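Local coordinates for uncharacterized protein (Enterococcus faecalis, PDB 4OBI), which is of unknown function but binds a zinc ion through its NusG domain II, the part of a probably membrane-attached protein present in this chain, at residues I56-D68 against P81-V93. Sequence-based numbering, arbitrary orientation. Where two conformers were deposited one is given.
Sequences IRVKEANCADLVD and PIACLPHNLFITV. With ZN (zinc ion), chain C.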
loop_
_atom_site.group_PDB
_atom_site.type_symbol
_atom_site.label_atom_id
_atom_site.label_comp_id
_atom_site.label_asym_id
_atom_site.label_seq_id
_atom_site.Cartn_x
_atom_site.Cartn_y
_atom_site.Cartn_z
ATOM N N ILE A 56 -2.153 -7.002 -0.405
ATOM C CA ILE A 56 -1.254 -5.953 0.021
ATOM C C ILE A 56 -1.830 -5.206 1.218
ATOM O O ILE A 56 -3.045 -5.050 1.337
ATOM C CB ILE A 56 -0.965 -4.980 -1.146
ATOM C CG1 ILE A 56 0.135 -3.986 -0.765
ATOM C CG2 ILE A 56 -2.229 -4.263 -1.598
ATOM C CD1 ILE A 56 0.712 -3.235 -1.948
ATOM N N ARG A 57 -0.948 -4.766 2.108
ATOM C CA ARG A 57 -1.352 -3.939 3.248
ATOM C C ARG A 57 -0.240 -3.009 3.674
ATOM O O ARG A 57 0.895 -3.127 3.213
ATOM C CB ARG A 57 -1.747 -4.825 4.434
ATOM C CG ARG A 57 -0.595 -5.600 5.070
ATOM C CD ARG A 57 -1.007 -6.256 6.382
ATOM N NE ARG A 57 0.061 -7.077 6.943
ATOM C CZ ARG A 57 -0.067 -7.849 8.022
ATOM N NH1 ARG A 57 -1.218 -7.895 8.686
ATOM N NH2 ARG A 57 0.962 -8.583 8.440
ATOM N N VAL A 58 -0.589 -2.075 4.553
ATOM C CA VAL A 58 0.399 -1.353 5.340
ATOM C C VAL A 58 0.539 -2.120 6.650
ATOM O O VAL A 58 -0.418 -2.234 7.415
ATOM C CB VAL A 58 -0.013 0.107 5.593
ATOM C CG1 VAL A 58 1.018 0.800 6.479
ATOM C CG2 VAL A 58 -0.173 0.851 4.270
ATOM N N LYS A 59 1.719 -2.688 6.870
ATOM C CA LYS A 59 1.997 -3.523 8.040
ATOM C C LYS A 59 2.255 -2.696 9.298
ATOM O O LYS A 59 1.929 -3.111 10.411
ATOM C CB LYS A 59 3.221 -4.403 7.765
ATOM C CG LYS A 59 3.553 -5.366 8.890
ATOM C CD LYS A 59 4.660 -6.318 8.488
ATOM C CE LYS A 59 5.069 -7.191 9.657
ATOM N NZ LYS A 59 6.147 -8.126 9.248
ATOM N N GLU A 60 2.859 -1.532 9.108
ATOM C CA GLU A 60 3.378 -0.742 10.199
ATOM C C GLU A 60 3.485 0.699 9.721
ATOM O O GLU A 60 3.731 0.942 8.535
ATOM C CB GLU A 60 4.756 -1.293 10.607
ATOM C CG GLU A 60 5.412 -0.615 11.796
ATOM C CD GLU A 60 6.810 -1.151 12.079
ATOM O OE1 GLU A 60 7.015 -2.381 11.984
ATOM O OE2 GLU A 60 7.702 -0.339 12.413
ATOM N N ALA A 61 3.294 1.650 10.634
ATOM C CA ALA A 61 3.420 3.078 10.322
ATOM C C ALA A 61 3.575 3.899 11.599
ATOM O O ALA A 61 3.362 3.376 12.690
ATOM C CB ALA A 61 2.205 3.554 9.543
ATOM N N ASN A 62 3.942 5.175 11.465
ATOM C CA ASN A 62 4.062 6.078 12.629
ATOM C C ASN A 62 3.210 7.339 12.521
ATOM O O ASN A 62 3.519 8.360 13.129
ATOM C CB ASN A 62 5.515 6.461 12.896
ATOM C CG ASN A 62 6.131 7.258 11.762
ATOM O OD1 ASN A 62 5.527 7.445 10.701
ATOM N ND2 ASN A 62 7.350 7.724 11.980
ATOM N N CYS A 63 2.129 7.254 11.750
ATOM C CA CYS A 63 1.117 8.294 11.754
ATOM C C CYS A 63 0.368 8.256 13.086
ATOM O O CYS A 63 0.487 7.304 13.850
ATOM C CB CYS A 63 0.145 8.095 10.606
ATOM S SG CYS A 63 -0.634 6.472 10.619
ATOM N N ALA A 64 -0.409 9.298 13.353
ATOM C CA ALA A 64 -1.045 9.458 14.663
ATOM C C ALA A 64 -2.227 8.523 14.935
ATOM O O ALA A 64 -2.559 8.293 16.091
ATOM C CB ALA A 64 -1.477 10.901 14.852
ATOM N N ASP A 65 -2.873 7.996 13.893
ATOM C CA ASP A 65 -4.078 7.170 14.089
ATOM C C ASP A 65 -3.971 5.728 13.595
ATOM O O ASP A 65 -4.858 4.914 13.866
ATOM C CB ASP A 65 -5.300 7.849 13.466
ATOM C CG ASP A 65 -5.136 8.129 11.974
ATOM O OD1 ASP A 65 -4.306 7.474 11.308
ATOM O OD2 ASP A 65 -5.853 9.022 11.462
ATOM N N LEU A 66 -2.902 5.412 12.867
ATOM C CA LEU A 66 -2.679 4.063 12.306
ATOM C C LEU A 66 -3.878 3.518 11.523
ATOM O O LEU A 66 -4.067 2.309 11.416
ATOM C CB LEU A 66 -2.242 3.089 13.396
ATOM C CG LEU A 66 -0.989 3.440 14.201
ATOM C CD1 LEU A 66 -0.684 2.363 15.233
ATOM C CD2 LEU A 66 0.203 3.656 13.273
ATOM N N VAL A 67 -4.669 4.410 10.933
ATOM C CA VAL A 67 -5.900 3.988 10.241
ATOM C C VAL A 67 -5.582 3.027 9.080
ATOM O O VAL A 67 -6.259 2.000 8.896
ATOM C CB VAL A 67 -6.714 5.221 9.780
ATOM C CG1 VAL A 67 -7.681 4.881 8.652
ATOM C CG2 VAL A 67 -7.487 5.787 10.960
ATOM N N ASP A 68 -4.532 3.341 8.331
ATOM C CA ASP A 68 -4.091 2.496 7.210
ATOM C C ASP A 68 -3.622 1.123 7.681
ATOM O O ASP A 68 -3.945 0.113 7.065
ATOM C CB ASP A 68 -3.025 3.191 6.347
ATOM C CG ASP A 68 -1.892 3.778 7.157
ATOM O OD1 ASP A 68 -2.169 4.497 8.140
ATOM O OD2 ASP A 68 -0.723 3.533 6.803
ATOM N N PRO A 81 -9.618 2.290 -1.269
ATOM C CA PRO A 81 -8.150 2.359 -1.195
ATOM C C PRO A 81 -7.641 2.413 0.239
ATOM O O PRO A 81 -8.334 2.950 1.103
ATOM C CB PRO A 81 -7.826 3.679 -1.905
ATOM C CG PRO A 81 -8.971 3.899 -2.824
ATOM C CD PRO A 81 -10.177 3.349 -2.130
ATOM N N ILE A 82 -6.464 1.843 0.494
ATOM C CA ILE A 82 -5.769 2.076 1.757
ATOM C C ILE A 82 -5.287 3.513 1.725
ATOM O O ILE A 82 -4.658 3.941 0.762
ATOM C CB ILE A 82 -4.558 1.155 1.954
ATOM C CG1 ILE A 82 -5.016 -0.303 2.051
ATOM C CG2 ILE A 82 -3.794 1.544 3.204
ATOM C CD1 ILE A 82 -3.922 -1.327 1.791
ATOM N N ALA A 83 -5.614 4.255 2.768
ATOM C CA ALA A 83 -5.239 5.650 2.835
ATOM C C ALA A 83 -4.580 5.984 4.169
ATOM O O ALA A 83 -5.131 5.694 5.243
ATOM C CB ALA A 83 -6.459 6.525 2.605
ATOM N N CYS A 84 -3.399 6.596 4.084
ATOM C CA CYS A 84 -2.784 7.260 5.220
ATOM C C CYS A 84 -2.841 8.744 4.956
ATOM O O CYS A 84 -1.938 9.327 4.347
ATOM C CB CYS A 84 -1.347 6.798 5.419
ATOM S SG CYS A 84 -0.576 7.531 6.875
ATOM N N LEU A 85 -3.921 9.367 5.396
ATOM C CA LEU A 85 -4.108 10.778 5.122
ATOM C C LEU A 85 -3.018 11.689 5.735
ATOM O O LEU A 85 -2.570 12.617 5.067
ATOM C CB LEU A 85 -5.516 11.230 5.517
ATOM C CG LEU A 85 -6.665 10.513 4.798
ATOM C CD1 LEU A 85 -8.000 11.026 5.321
ATOM C CD2 LEU A 85 -6.558 10.667 3.288
ATOM N N PRO A 86 -2.556 11.404 6.974
ATOM C CA PRO A 86 -1.473 12.219 7.547
ATOM C C PRO A 86 -0.178 12.214 6.721
ATOM O O PRO A 86 0.533 13.216 6.712
ATOM C CB PRO A 86 -1.243 11.581 8.927
ATOM C CG PRO A 86 -2.531 10.912 9.248
ATOM C CD PRO A 86 -3.026 10.391 7.935
ATOM N N HIS A 87 0.111 11.109 6.031
ATOM C CA HIS A 87 1.310 11.020 5.190
ATOM C C HIS A 87 1.017 11.249 3.702
ATOM O O HIS A 87 1.919 11.163 2.864
ATOM C CB HIS A 87 1.993 9.670 5.385
ATOM C CG HIS A 87 2.518 9.454 6.772
ATOM N ND1 HIS A 87 3.053 8.253 7.179
ATOM C CD2 HIS A 87 2.577 10.277 7.846
ATOM C CE1 HIS A 87 3.423 8.344 8.444
ATOM N NE2 HIS A 87 3.150 9.565 8.871
ATOM N N ASN A 88 -0.241 11.550 3.381
ATOM C CA ASN A 88 -0.685 11.751 2.001
ATOM C C ASN A 88 -0.321 10.561 1.097
ATOM O O ASN A 88 0.186 10.733 -0.019
ATOM C CB ASN A 88 -0.104 13.050 1.445
ATOM C CG ASN A 88 -0.954 13.643 0.340
ATOM O OD1 ASN A 88 -2.101 13.241 0.138
ATOM N ND2 ASN A 88 -0.404 14.620 -0.370
ATOM N N LEU A 89 -0.583 9.364 1.612
ATOM C CA LEU A 89 -0.205 8.110 0.977
ATOM C C LEU A 89 -1.442 7.247 0.720
ATOM O O LEU A 89 -2.316 7.137 1.586
ATOM C CB LEU A 89 0.780 7.362 1.864
ATOM C CG LEU A 89 1.203 5.938 1.452
ATOM C CD1 LEU A 89 2.624 5.667 1.925
ATOM C CD2 LEU A 89 0.274 4.837 1.954
ATOM N N PHE A 90 -1.499 6.625 -0.461
ATOM C CA PHE A 90 -2.656 5.847 -0.895
ATOM C C PHE A 90 -2.201 4.588 -1.621
ATOM O O PHE A 90 -1.214 4.615 -2.355
ATOM C CB PHE A 90 -3.550 6.677 -1.830
ATOM C CG PHE A 90 -4.077 7.924 -1.194
ATOM C CD1 PHE A 90 -3.332 9.089 -1.211
ATOM C CD2 PHE A 90 -5.300 7.919 -0.535
ATOM C CE1 PHE A 90 -3.797 10.229 -0.591
ATOM C CE2 PHE A 90 -5.770 9.060 0.086
ATOM C CZ PHE A 90 -5.019 10.220 0.049
ATOM N N ILE A 91 -2.903 3.491 -1.386
ATOM C CA ILE A 91 -2.697 2.269 -2.144
ATOM C C ILE A 91 -4.034 1.836 -2.721
ATOM O O ILE A 91 -4.989 1.612 -1.976
ATOM C CB ILE A 91 -2.160 1.121 -1.279
ATOM C CG1 ILE A 91 -0.821 1.499 -0.635
ATOM C CG2 ILE A 91 -2.036 -0.146 -2.119
ATOM C CD1 ILE A 91 -0.390 0.539 0.454
ATOM N N THR A 92 -4.093 1.745 -4.048
ATOM C CA THR A 92 -5.296 1.254 -4.721
ATOM C C THR A 92 -4.941 0.048 -5.573
ATOM O O THR A 92 -3.812 -0.103 -6.037
ATOM C CB THR A 92 -5.991 2.344 -5.574
ATOM O OG1 THR A 92 -7.319 1.924 -5.912
ATOM C CG2 THR A 92 -5.226 2.636 -6.853
ATOM N N VAL A 93 -5.908 -0.846 -5.739
ATOM C CA VAL A 93 -5.741 -2.005 -6.601
ATOM C C VAL A 93 -6.486 -1.722 -7.906
ATOM O O VAL A 93 -7.551 -1.086 -7.901
ATOM C CB VAL A 93 -6.280 -3.291 -5.925
ATOM C CG1 VAL A 93 -6.325 -4.453 -6.906
ATOM C CG2 VAL A 93 -5.427 -3.642 -4.717
HETATM ZN ZN ZN C . -1.586 6.384 8.564
HETATM O O HOH W 1 3.770 10.612 11.365
HETATM O O HOH W 2 -3.423 7.036 8.903
#
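Cys63 and Cys84 bind one zinc ion as neighbouring corners of a roughly tetrahedral site, and Asp68 completes the protein's share. Both SG atoms, Cys63 SG and Cys84 SG, lie 2.3 Å from the zinc. Asp68 binds through OD1 alone, at 2.0 Å from the metal. Its OD2 is hydrogen-bonded to Asn47 ND2, which probably helps fix the carboxylate's rotation. A water takes the fourth position and donates a hydrogen bond to Asp65 OD1, 2.6 Å from the water oxygen. Asp65 is thus a second-shell residue. The same OD1 accepts from Val67 N in an Asx turn, met from above the carboxylate plane.

His87 lies beside the site. Cys63 CB sits over one face of its ring in a CH-pi contact, 4.1 Å from the centroid. A second water, in the ring plane, joins His87 NE2 to Asn62 O. His87 ND1 is hydrogen-bonded to Asn47 OD1.

In this NusG domain II fold, the contact joins the edges of two antiparallel sheets, at strands 55-61 and 82-84. Where the turn meets strand 89-95, Asn88 and Leu89 both face Cys84, a G1 beta bulge.

Apolar packing continues between the sheets. Val58 CG2 meets both Ile82 CG2 and Ile91 CD1, each at 3.8 Å. With CG1 anti to the backbone N (chi1 177°), CG2 points at these two isoleucines. Ile56 CD1 reaches Ile91 CG2 at 4.1 Å, and Phe26 and Ala14 also pack on Ile56.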